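Local coordinates for protein member of DUF4221 family (Bacteroides vulgatus, PDB 3S9J) that is of unknown function but folds as a six-bladed beta-propeller of the DUF4221 family and binds sodium ions in the crystal, at residues N46-L51 / A80-R85; L42-T47 / Y328-V333; P137-D142 / D226-I231; M166-D171 / V177-I182. All coordinates share one frame; numbering follows the deposited sequence.

Contact 1. Residues N46-L51 / A80-R85. With FMT (formic acid), chain J.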
# COMPACT_ATOMS: atom_id res chain seq x y z
N ASN A 46 -10.52 1.12 -10.78
CA ASN A 46 -10.82 2.40 -11.48
C ASN A 46 -12.09 2.96 -10.87
O ASN A 46 -13.17 2.97 -11.49
CB ASN A 46 -10.97 2.07 -12.97
CG ASN A 46 -11.25 3.27 -13.84
OD1 ASN A 46 -10.64 4.34 -13.66
ND2 ASN A 46 -12.17 3.11 -14.81
N THR A 47 -11.95 3.44 -9.63
CA THR A 47 -13.10 3.92 -8.85
C THR A 47 -12.96 5.40 -8.49
O THR A 47 -13.77 5.93 -7.71
CB THR A 47 -13.29 3.10 -7.55
OG1 THR A 47 -12.04 3.05 -6.87
CG2 THR A 47 -13.78 1.67 -7.91
N GLN A 48 -11.95 6.07 -9.02
CA GLN A 48 -11.81 7.51 -8.75
C GLN A 48 -12.87 8.30 -9.50
O GLN A 48 -13.36 7.90 -10.55
CB GLN A 48 -10.43 8.03 -9.12
CG GLN A 48 -9.32 7.46 -8.27
CD GLN A 48 -9.42 7.85 -6.81
OE1 GLN A 48 -9.37 7.01 -5.92
NE2 GLN A 48 -9.58 9.09 -6.58
N LYS A 49 -13.23 9.43 -8.94
CA LYS A 49 -14.17 10.32 -9.59
C LYS A 49 -15.46 9.64 -9.93
O LYS A 49 -16.01 8.96 -9.07
CB LYS A 49 -13.49 11.07 -10.78
CG LYS A 49 -12.27 11.84 -10.37
CD LYS A 49 -11.74 12.69 -11.57
CE LYS A 49 -10.85 13.80 -11.15
NZ LYS A 49 -10.63 14.70 -12.33
N SER A 50 -15.99 9.77 -11.14
CA SER A 50 -17.27 9.19 -11.48
C SER A 50 -17.15 7.75 -11.96
O SER A 50 -18.13 7.11 -12.27
CB SER A 50 -17.96 10.03 -12.57
OG SER A 50 -17.18 10.02 -13.75
N LEU A 51 -15.92 7.25 -12.06
CA LEU A 51 -15.69 5.92 -12.61
C LEU A 51 -15.93 4.86 -11.55
O LEU A 51 -15.76 5.11 -10.37
CB LEU A 51 -14.25 5.79 -13.12
CG LEU A 51 -13.97 6.81 -14.23
CD1 LEU A 51 -12.54 6.83 -14.51
CD2 LEU A 51 -14.79 6.50 -15.49
N ALA A 80 -20.05 0.33 -2.17
CA ALA A 80 -18.99 1.18 -1.64
C ALA A 80 -17.57 0.64 -1.74
O ALA A 80 -16.79 0.66 -0.77
CB ALA A 80 -19.29 1.56 -0.19
N VAL A 81 -17.22 0.19 -2.93
CA VAL A 81 -15.90 -0.33 -3.20
C VAL A 81 -14.81 0.71 -3.06
O VAL A 81 -14.88 1.83 -3.61
CB VAL A 81 -15.80 -0.92 -4.62
CG1 VAL A 81 -14.35 -1.36 -4.95
CG2 VAL A 81 -16.80 -2.04 -4.80
N PHE A 82 -13.84 0.34 -2.25
CA PHE A 82 -12.59 1.07 -2.13
C PHE A 82 -11.51 0.12 -1.64
O PHE A 82 -11.29 -0.12 -0.46
CB PHE A 82 -12.69 2.37 -1.33
CG PHE A 82 -11.88 3.46 -1.96
CD1 PHE A 82 -12.10 3.79 -3.29
CD2 PHE A 82 -10.89 4.12 -1.26
CE1 PHE A 82 -11.36 4.76 -3.92
CE2 PHE A 82 -10.16 5.12 -1.89
CZ PHE A 82 -10.41 5.41 -3.24
N GLY A 83 -10.86 -0.45 -2.63
CA GLY A 83 -9.84 -1.46 -2.44
C GLY A 83 -10.31 -2.75 -3.09
O GLY A 83 -11.45 -3.21 -2.87
N SER A 84 -9.43 -3.37 -3.85
CA SER A 84 -9.73 -4.61 -4.56
C SER A 84 -8.44 -5.30 -4.92
O SER A 84 -7.42 -4.65 -5.21
CB SER A 84 -10.61 -4.34 -5.79
OG SER A 84 -9.97 -3.44 -6.68
N ARG A 85 -8.46 -6.64 -4.91
CA ARG A 85 -7.25 -7.38 -5.09
C ARG A 85 -7.46 -8.68 -5.84
O ARG A 85 -8.41 -9.41 -5.55
CB ARG A 85 -6.64 -7.68 -3.71
CG ARG A 85 -7.48 -8.59 -2.88
CD ARG A 85 -6.97 -8.77 -1.47
NE ARG A 85 -5.59 -9.17 -1.34
CZ ARG A 85 -5.08 -10.38 -1.55
NH1 ARG A 85 -5.80 -11.41 -2.01
NH2 ARG A 85 -3.81 -10.58 -1.30
C FMT J . -3.18 -13.79 -2.91
O1 FMT J . -2.55 -12.78 -2.57
O2 FMT J . -4.41 -13.84 -2.93

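Contact 2. Residues L42-T47 / Y328-V333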
# COMPACT_ATOMS: atom_id res chain seq x y z
N LEU A 42 -1.58 -5.90 -14.69
CA LEU A 42 -1.84 -4.98 -13.59
C LEU A 42 -3.36 -4.89 -13.36
O LEU A 42 -4.13 -4.50 -14.24
CB LEU A 42 -1.21 -3.59 -13.88
CG LEU A 42 -1.21 -2.56 -12.76
CD1 LEU A 42 -0.41 -3.07 -11.56
CD2 LEU A 42 -0.68 -1.16 -13.23
N HIS A 43 -3.76 -5.27 -12.15
CA HIS A 43 -5.11 -5.07 -11.65
C HIS A 43 -5.20 -3.59 -11.25
O HIS A 43 -4.45 -3.14 -10.39
CB HIS A 43 -5.31 -5.93 -10.43
CG HIS A 43 -6.58 -5.67 -9.67
ND1 HIS A 43 -7.63 -6.57 -9.66
CD2 HIS A 43 -6.95 -4.65 -8.85
CE1 HIS A 43 -8.61 -6.09 -8.91
NE2 HIS A 43 -8.22 -4.94 -8.38
N PHE A 44 -6.10 -2.83 -11.84
CA PHE A 44 -6.15 -1.40 -11.62
C PHE A 44 -7.58 -1.02 -11.26
O PHE A 44 -8.44 -0.94 -12.12
CB PHE A 44 -5.68 -0.70 -12.89
CG PHE A 44 -5.58 0.82 -12.82
CD1 PHE A 44 -6.69 1.62 -13.11
CD2 PHE A 44 -4.36 1.42 -12.60
CE1 PHE A 44 -6.57 3.02 -13.13
CE2 PHE A 44 -4.25 2.83 -12.62
CZ PHE A 44 -5.36 3.61 -12.91
N GLU A 45 -7.82 -0.81 -9.97
CA GLU A 45 -9.15 -0.42 -9.52
C GLU A 45 -9.44 0.96 -10.05
O GLU A 45 -8.69 1.88 -9.80
CB GLU A 45 -9.28 -0.42 -8.02
CG GLU A 45 -10.69 -0.11 -7.56
CD GLU A 45 -10.80 -0.14 -6.05
OE1 GLU A 45 -10.44 -1.18 -5.47
OE2 GLU A 45 -11.24 0.86 -5.47
N ASN A 46 -10.52 1.12 -10.78
CA ASN A 46 -10.82 2.40 -11.48
C ASN A 46 -12.09 2.96 -10.87
O ASN A 46 -13.17 2.97 -11.49
CB ASN A 46 -10.97 2.07 -12.97
CG ASN A 46 -11.25 3.27 -13.84
OD1 ASN A 46 -10.64 4.34 -13.66
ND2 ASN A 46 -12.17 3.11 -14.81
N THR A 47 -11.95 3.44 -9.63
CA THR A 47 -13.10 3.92 -8.85
C THR A 47 -12.96 5.40 -8.49
O THR A 47 -13.77 5.93 -7.71
CB THR A 47 -13.29 3.10 -7.55
OG1 THR A 47 -12.04 3.05 -6.87
CG2 THR A 47 -13.78 1.67 -7.91
N TYR A 328 5.05 8.05 -6.85
CA TYR A 328 5.50 6.78 -6.26
C TYR A 328 4.40 6.05 -5.51
O TYR A 328 4.60 4.87 -5.19
CB TYR A 328 6.75 6.97 -5.40
CG TYR A 328 6.61 7.92 -4.24
CD1 TYR A 328 5.97 7.52 -3.06
CD2 TYR A 328 7.10 9.20 -4.30
CE1 TYR A 328 5.80 8.38 -1.99
CE2 TYR A 328 6.98 10.08 -3.20
CZ TYR A 328 6.33 9.68 -2.06
OH TYR A 328 6.16 10.51 -0.99
N LYS A 329 3.28 6.70 -5.24
CA LYS A 329 2.13 6.03 -4.69
C LYS A 329 1.38 5.14 -5.72
O LYS A 329 0.38 4.50 -5.37
CB LYS A 329 1.19 7.01 -4.00
CG LYS A 329 1.89 7.66 -2.81
CD LYS A 329 0.95 8.46 -1.93
CE LYS A 329 1.70 9.11 -0.80
NZ LYS A 329 0.81 9.93 0.11
N MSE A 330 1.92 5.09 -6.94
CA MSE A 330 1.57 4.07 -7.93
C MSE A 330 2.85 3.35 -8.37
O MSE A 330 3.51 3.73 -9.36
CB MSE A 330 0.85 4.67 -9.13
CG MSE A 330 -0.63 4.94 -8.87
SE MSE A 330 -1.63 5.23 -10.51
CE MSE A 330 -0.81 6.92 -11.07
N SER A 331 3.24 2.36 -7.57
CA SER A 331 4.44 1.57 -7.82
C SER A 331 4.04 0.08 -7.76
O SER A 331 3.11 -0.27 -7.04
CB SER A 331 5.54 1.87 -6.79
OG SER A 331 6.03 3.19 -6.96
N PHE A 332 4.74 -0.75 -8.52
CA PHE A 332 4.56 -2.19 -8.45
C PHE A 332 5.80 -2.92 -8.90
O PHE A 332 6.64 -2.38 -9.63
CB PHE A 332 3.37 -2.65 -9.29
CG PHE A 332 3.58 -2.60 -10.79
CD1 PHE A 332 3.24 -1.44 -11.51
CD2 PHE A 332 4.05 -3.70 -11.50
CE1 PHE A 332 3.41 -1.37 -12.88
CE2 PHE A 332 4.22 -3.64 -12.90
CZ PHE A 332 3.89 -2.47 -13.59
N VAL A 333 5.94 -4.16 -8.44
CA VAL A 333 7.06 -5.00 -8.91
C VAL A 333 6.52 -5.90 -10.01
O VAL A 333 5.53 -6.61 -9.81
CB VAL A 333 7.62 -5.86 -7.79
CG1 VAL A 333 8.76 -6.81 -8.34
CG2 VAL A 333 8.15 -4.98 -6.64

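Contact 3. Residues P137-D142 / D226-I231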
# COMPACT_ATOMS: atom_id res chain seq x y z
N PRO A 137 -1.38 -4.86 0.79
CA PRO A 137 -1.98 -5.73 -0.21
C PRO A 137 -2.98 -6.75 0.33
O PRO A 137 -3.62 -7.44 -0.47
CB PRO A 137 -0.78 -6.50 -0.78
CG PRO A 137 0.19 -6.53 0.38
CD PRO A 137 0.05 -5.18 0.99
N ALA A 138 -3.07 -6.85 1.66
CA ALA A 138 -3.68 -7.98 2.36
C ALA A 138 -2.93 -9.23 1.96
O ALA A 138 -2.02 -9.21 1.12
CB ALA A 138 -5.17 -8.09 2.07
N PHE A 139 -3.30 -10.36 2.56
CA PHE A 139 -2.75 -11.63 2.17
C PHE A 139 -3.72 -12.74 2.59
O PHE A 139 -4.64 -12.52 3.42
CB PHE A 139 -1.33 -11.86 2.71
CG PHE A 139 -1.21 -11.85 4.23
CD1 PHE A 139 -1.02 -10.65 4.91
CD2 PHE A 139 -1.28 -13.02 4.97
CE1 PHE A 139 -0.92 -10.63 6.30
CE2 PHE A 139 -1.16 -13.01 6.37
CZ PHE A 139 -0.96 -11.81 7.02
N ILE A 140 -3.57 -13.88 1.96
CA ILE A 140 -4.48 -15.02 2.20
C ILE A 140 -3.64 -16.18 2.69
O ILE A 140 -2.65 -16.57 2.06
CB ILE A 140 -5.32 -15.38 0.95
CG1 ILE A 140 -6.24 -14.20 0.58
CG2 ILE A 140 -6.17 -16.69 1.17
CD1 ILE A 140 -7.09 -14.39 -0.65
N LYS A 141 -4.01 -16.70 3.85
CA LYS A 141 -3.34 -17.89 4.42
C LYS A 141 -4.45 -18.81 4.92
O LYS A 141 -5.35 -18.36 5.65
CB LYS A 141 -2.39 -17.47 5.56
CG LYS A 141 -1.59 -18.63 6.20
CD LYS A 141 -0.57 -18.13 7.27
CE LYS A 141 0.33 -19.27 7.83
NZ LYS A 141 1.42 -18.79 8.81
N ASP A 142 -4.41 -20.07 4.49
CA ASP A 142 -5.38 -21.08 4.93
C ASP A 142 -6.83 -20.59 4.74
O ASP A 142 -7.64 -20.70 5.64
CB ASP A 142 -5.11 -21.41 6.39
CG ASP A 142 -5.48 -22.83 6.76
OD1 ASP A 142 -6.01 -23.59 5.92
OD2 ASP A 142 -5.21 -23.17 7.93
N ASP A 226 7.34 -14.87 10.78
CA ASP A 226 7.11 -16.06 9.94
C ASP A 226 5.98 -16.96 10.43
O ASP A 226 5.62 -17.93 9.73
CB ASP A 226 8.39 -16.90 9.87
CG ASP A 226 9.53 -16.18 9.22
OD1 ASP A 226 9.28 -15.21 8.47
OD2 ASP A 226 10.67 -16.57 9.44
N ASP A 227 5.47 -16.70 11.63
CA ASP A 227 4.41 -17.53 12.23
C ASP A 227 3.24 -16.67 12.76
O ASP A 227 2.42 -17.14 13.53
CB ASP A 227 4.97 -18.43 13.33
CG ASP A 227 5.57 -17.65 14.50
OD1 ASP A 227 5.67 -16.40 14.45
OD2 ASP A 227 5.93 -18.31 15.49
N LEU A 228 3.18 -15.41 12.32
CA LEU A 228 2.11 -14.49 12.74
C LEU A 228 2.03 -14.37 14.26
O LEU A 228 0.95 -14.26 14.83
CB LEU A 228 0.76 -14.95 12.16
CG LEU A 228 0.71 -15.03 10.64
CD1 LEU A 228 -0.62 -15.67 10.21
CD2 LEU A 228 0.86 -13.65 10.03
N LYS A 229 3.20 -14.37 14.90
CA LYS A 229 3.27 -14.31 16.35
C LYS A 229 4.61 -13.79 16.85
O LYS A 229 4.65 -12.75 17.52
CB LYS A 229 2.98 -15.68 16.95
CG LYS A 229 2.93 -15.68 18.48
CD LYS A 229 1.82 -16.60 19.02
CE LYS A 229 1.64 -16.44 20.54
NZ LYS A 229 1.63 -14.99 20.97
N HIS A 230 5.69 -14.49 16.52
CA HIS A 230 7.02 -14.10 16.97
C HIS A 230 7.66 -13.10 16.00
O HIS A 230 7.76 -13.35 14.80
CB HIS A 230 7.91 -15.31 17.14
CG HIS A 230 7.39 -16.27 18.17
ND1 HIS A 230 6.55 -17.32 17.85
CD2 HIS A 230 7.55 -16.31 19.51
CE1 HIS A 230 6.23 -17.97 18.95
NE2 HIS A 230 6.83 -17.38 19.97
N ILE A 231 8.08 -11.99 16.57
CA ILE A 231 8.55 -10.82 15.86
C ILE A 231 10.07 -10.67 15.89
O ILE A 231 10.71 -10.91 16.93
CB ILE A 231 7.96 -9.54 16.52
CG1 ILE A 231 6.43 -9.59 16.54
CG2 ILE A 231 8.43 -8.30 15.81
CD1 ILE A 231 5.83 -10.00 15.27
O HOH W 1 3.04 -16.60 7.91

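Contact 4. Residues M166-D171 / V177-I182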
# COMPACT_ATOMS: atom_id res chain seq x y z
N MSE A 166 -2.54 -5.40 15.35
CA MSE A 166 -2.21 -4.86 14.04
C MSE A 166 -2.98 -5.49 12.88
O MSE A 166 -3.08 -4.87 11.84
CB MSE A 166 -0.72 -4.98 13.77
CG MSE A 166 0.15 -3.95 14.54
SE MSE A 166 2.04 -4.27 14.30
CE MSE A 166 2.10 -3.86 12.49
N PHE A 167 -3.44 -6.74 13.04
CA PHE A 167 -4.13 -7.46 11.99
C PHE A 167 -5.31 -8.24 12.52
O PHE A 167 -5.36 -8.62 13.69
CB PHE A 167 -3.17 -8.46 11.34
CG PHE A 167 -2.10 -7.80 10.51
CD1 PHE A 167 -2.33 -7.53 9.16
CD2 PHE A 167 -0.89 -7.44 11.07
CE1 PHE A 167 -1.35 -6.93 8.39
CE2 PHE A 167 0.08 -6.82 10.30
CZ PHE A 167 -0.15 -6.57 8.97
N ALA A 168 -6.27 -8.47 11.63
CA ALA A 168 -7.37 -9.39 11.85
C ALA A 168 -7.55 -10.17 10.57
O ALA A 168 -7.11 -9.73 9.52
CB ALA A 168 -8.64 -8.66 12.19
N SER A 169 -8.15 -11.36 10.68
CA SER A 169 -8.43 -12.16 9.49
C SER A 169 -9.90 -12.50 9.44
O SER A 169 -10.56 -12.50 10.47
CB SER A 169 -7.60 -13.44 9.46
OG SER A 169 -8.04 -14.36 10.47
N GLN A 170 -10.39 -12.76 8.25
CA GLN A 170 -11.74 -13.24 8.06
C GLN A 170 -11.73 -14.51 7.24
O GLN A 170 -11.10 -14.59 6.18
CB GLN A 170 -12.61 -12.17 7.38
CG GLN A 170 -14.06 -12.63 7.24
CD GLN A 170 -15.00 -11.52 6.93
OE1 GLN A 170 -14.72 -10.68 6.05
NE2 GLN A 170 -16.12 -11.50 7.62
N ASP A 171 -12.44 -15.53 7.73
CA ASP A 171 -12.49 -16.81 7.07
C ASP A 171 -13.41 -16.67 5.88
O ASP A 171 -14.57 -16.27 6.02
CB ASP A 171 -12.99 -17.87 8.06
CG ASP A 171 -12.89 -19.26 7.51
OD1 ASP A 171 -13.63 -19.56 6.57
OD2 ASP A 171 -12.03 -20.03 7.97
N VAL A 177 -14.36 -13.67 12.00
CA VAL A 177 -13.22 -12.74 12.15
C VAL A 177 -12.41 -13.16 13.38
O VAL A 177 -12.98 -13.49 14.43
CB VAL A 177 -13.68 -11.28 12.25
CG1 VAL A 177 -12.48 -10.34 12.60
CG2 VAL A 177 -14.34 -10.83 10.91
N LYS A 178 -11.09 -13.21 13.24
CA LYS A 178 -10.18 -13.51 14.32
C LYS A 178 -9.18 -12.37 14.46
O LYS A 178 -8.71 -11.82 13.47
CB LYS A 178 -9.36 -14.77 14.05
CG LYS A 178 -10.17 -16.01 13.78
CD LYS A 178 -9.26 -17.22 13.66
CE LYS A 178 -9.84 -18.26 12.70
NZ LYS A 178 -9.33 -18.10 11.32
N TRP A 179 -8.85 -12.02 15.70
CA TRP A 179 -7.76 -11.08 15.94
C TRP A 179 -6.46 -11.88 15.84
O TRP A 179 -6.38 -12.99 16.37
CB TRP A 179 -7.79 -10.52 17.36
CG TRP A 179 -8.88 -9.57 17.71
CD1 TRP A 179 -9.82 -9.74 18.70
CD2 TRP A 179 -9.11 -8.28 17.15
NE1 TRP A 179 -10.63 -8.63 18.77
CE2 TRP A 179 -10.21 -7.72 17.85
CE3 TRP A 179 -8.47 -7.52 16.15
CZ2 TRP A 179 -10.71 -6.45 17.55
CZ3 TRP A 179 -8.97 -6.27 15.86
CH2 TRP A 179 -10.08 -5.74 16.56
N ILE A 180 -5.46 -11.33 15.19
CA ILE A 180 -4.18 -11.99 15.01
C ILE A 180 -3.24 -11.45 16.09
O ILE A 180 -3.21 -10.24 16.30
CB ILE A 180 -3.62 -11.71 13.61
CG1 ILE A 180 -4.68 -12.10 12.55
CG2 ILE A 180 -2.33 -12.49 13.40
CD1 ILE A 180 -5.21 -13.54 12.67
N PRO A 181 -2.52 -12.34 16.80
CA PRO A 181 -1.72 -11.87 17.96
C PRO A 181 -0.38 -11.20 17.57
O PRO A 181 0.71 -11.62 18.00
CB PRO A 181 -1.55 -13.14 18.79
CG PRO A 181 -1.54 -14.23 17.77
CD PRO A 181 -2.52 -13.81 16.72
N ILE A 182 -0.49 -10.16 16.76
CA ILE A 182 0.59 -9.28 16.35
C ILE A 182 0.13 -7.91 16.77
O ILE A 182 -0.89 -7.42 16.28
CB ILE A 182 0.79 -9.29 14.83
CG1 ILE A 182 1.21 -10.68 14.34
CG2 ILE A 182 1.86 -8.24 14.38
CD1 ILE A 182 1.15 -10.76 12.78
O HOH W 2 -10.59 -15.68 10.45
O HOH W 3 -6.75 -16.78 10.69
O HOH W 4 -10.70 -20.25 10.25

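Contact 1. Residues N46-L51 / A80-R85
Thr47 faces two successive residues of 80-85, Val81 on the buried side and Phe82 on the exposed one. Toward the interior, Thr47 CG2 packs 4.3 Å from Val81 CG1. The exposed side is less certain, because Phe82 was modelled in two conformers. In the one described, Thr47 OG1, set by a chi1 of 51°, lies obliquely by the ring, 3.5 Å from Phe82 CE1, while its hydrogen bond goes to Glu45. A single short approach is made at the ring edge, where the bent Gln48 chain brings OE1 3.3 Å from Phe82 CZ, close to the ring plane. The segments belong to adjacent blades of the six-bladed propeller: residues 46-51, with a type II' turn from Gln48 to Leu51, link strand 39-46 to strand 53-58, and the chain from Ala80 leads into strand 84-86, which opens the next blade. Farther along, Arg85 binds a formic acid or formate molecule, probably from the crystallisation liquor, NH1 to O2 at 2.9 Å (N-H...O angle 164°) and NH2 to O1 at 2.8 Å. A leucine here would probably leave that molecule without its guanidinium partner and Pro137 O without the donor NE. Ser87 OG is another partner of NH1.

Contact 2. Residues L42-T47 / Y328-V333
Leu42 lays its methyl CD1 over one face of the Phe332 ring. CD1 stands 4.2 Å from the ring centroid, 20° off the ring normal, and is displaced toward the rim near Phe332 CD1: a CH-pi contact. Leu42 has CG anti to its backbone nitrogen (chi1 -171°), which sends both methyls across to the ring, CD2 reaching 4.1 Å from Phe332 CE1. Leu42 was built in two conformers, and this describes one of them. Phe332 has CG between its own backbone N and carbonyl carbon (chi1 72°), a position that turns a face of the ring to Leu42 CD1; the ring also stacks with Tyr339. The second pair is a Met-aromatic contact. Met330, a selenomethionine, bends at its last torsion and brings SE 4.1 Å from Phe44 CE2, approaching the ring obliquely. Just behind it the chain turns a corner at 329-330, where Ser331 OG donates a 2.8 Å hydrogen bond to Tyr328 O, tying the corner together. All four touching side chains are buried. They join strand 39-46 of one blade to strand 327-334, at the end of the sheet that also holds the first and last strands of the chain, with Met31 of strand 31-36 against both Met330 and Phe332.

Contact 3. Residues P137-D142 / D226-I231
Asp227 OD1, in the turn that carries Leu228 to Phe139 and Lys141, accepts two backbone N-H groups: a 2.8 Å bond from His230 N, which comes in on the syn side and 20° out of the carboxylate plane, and a weak one from Lys229 N. The first makes an Asx motif. The other oxygen is occupied as well, since His230 ND1 donates to the syn lone pair of Asp227 OD2 at 2.6 Å, with the acceptor lying in the imidazole plane. Pinned in this way, the turn between strands 221-225 and 231-235 presents Leu228 to strand 139-141 of the preceding propeller blade. The two branches of Leu228 divide the work. CD2 comes obliquely to the Phe139 ring, 4.0 Å from CZ, while CD1 meets the extended Lys141 chain tip to tip, 3.8 Å from CD. Lys141 has CG anti to its backbone N (chi1 -178°), and the chain, extended beyond CG, carries the ammonium past the leucine methyl to a water 2.9 Å from NZ. That water makes a weak bond to the backbone O of Asp226; the carboxylate of that residue pairs with Arg211 and Arg232. Around Lys141, the aliphatic chain is thus packed against apolar carbon while its charged end is satisfied, at least in part, by water, which is consistent with a solvated edge to the contact.

Contact 4. Residues M166-D171 / V177-I182
Ser169 and Lys178 form the central hydrogen-bonded antiparallel pair, each donating and accepting one backbone bond of 2.9 Å: Ser169 N to Lys178 O and Lys178 N to Ser169 O. Ala168 with Trp179 and Gln170 with Val177 lie on the other face of the sheet as non-hydrogen-bonded pairs, where Ala168 CB comes 4.1 Å from Trp179 CE3 and His165 stacks on the indole. At the far end Met166 N donates to Ile182 O, nearly straight (172°) and in the carbonyl plane, whereas Ile180 N meets Phe167 O from above its carbonyl plane at 3.1 Å. The side chain of Ile180 spans its neighbours: CB faces Phe167 CB at 4.0 Å, and chi1 and chi2, both -54°, together bring CD1 to 3.7 Å from Ser169 OG. Cutting Ile180 back to an alanine is likely to open a gap beside Ser169, where CD1 had been, though the CB contact with Phe167 would stay. Phe167 N finds no partner in the model. Farther out, Lys178 NZ is linked by two waters to Ser169 OG and by a third to Asp171 OD2, while Pro181 centres an inverse gamma turn that brings the strand round to Ile182. Gln170 NE2 is held by Asn117 O and Gly175 O. The hairpin makes up the outer two strands of its blade, 177-183 at the edge and 165-171 paired with 144-148. Phe167 reaches strand 211-216 of the next blade, and Met166 and Ile182 reach both 211-216 and 221-225.

How the contacts relate
Contacts 1 and 2 share Asn46 and Thr47 and meet at Ser84, whose OG probably bonds both Glu45 OE1 (2.6 Å) and His43 NE2 (2.9 Å). Contact 1 touches contact 3 where Arg85 NH1 lies 3.5 Å from Ile140 CD1, although their centres are about 26 Å apart. Contact 3 leans on contact 4, with Leu228 O 3.6 Å from Ile182 CG1; along the chain the hairpin of contact 4 lies between the two segments of contact 3. With the function unknown, no active site can be assigned to any of the contacts. A bound sodium lies about 8 Å from the side chain of Thr47, and formic acid molecules, probably from the crystallisation liquor, lie about 4 Å from the side chains of Lys141 and Trp179.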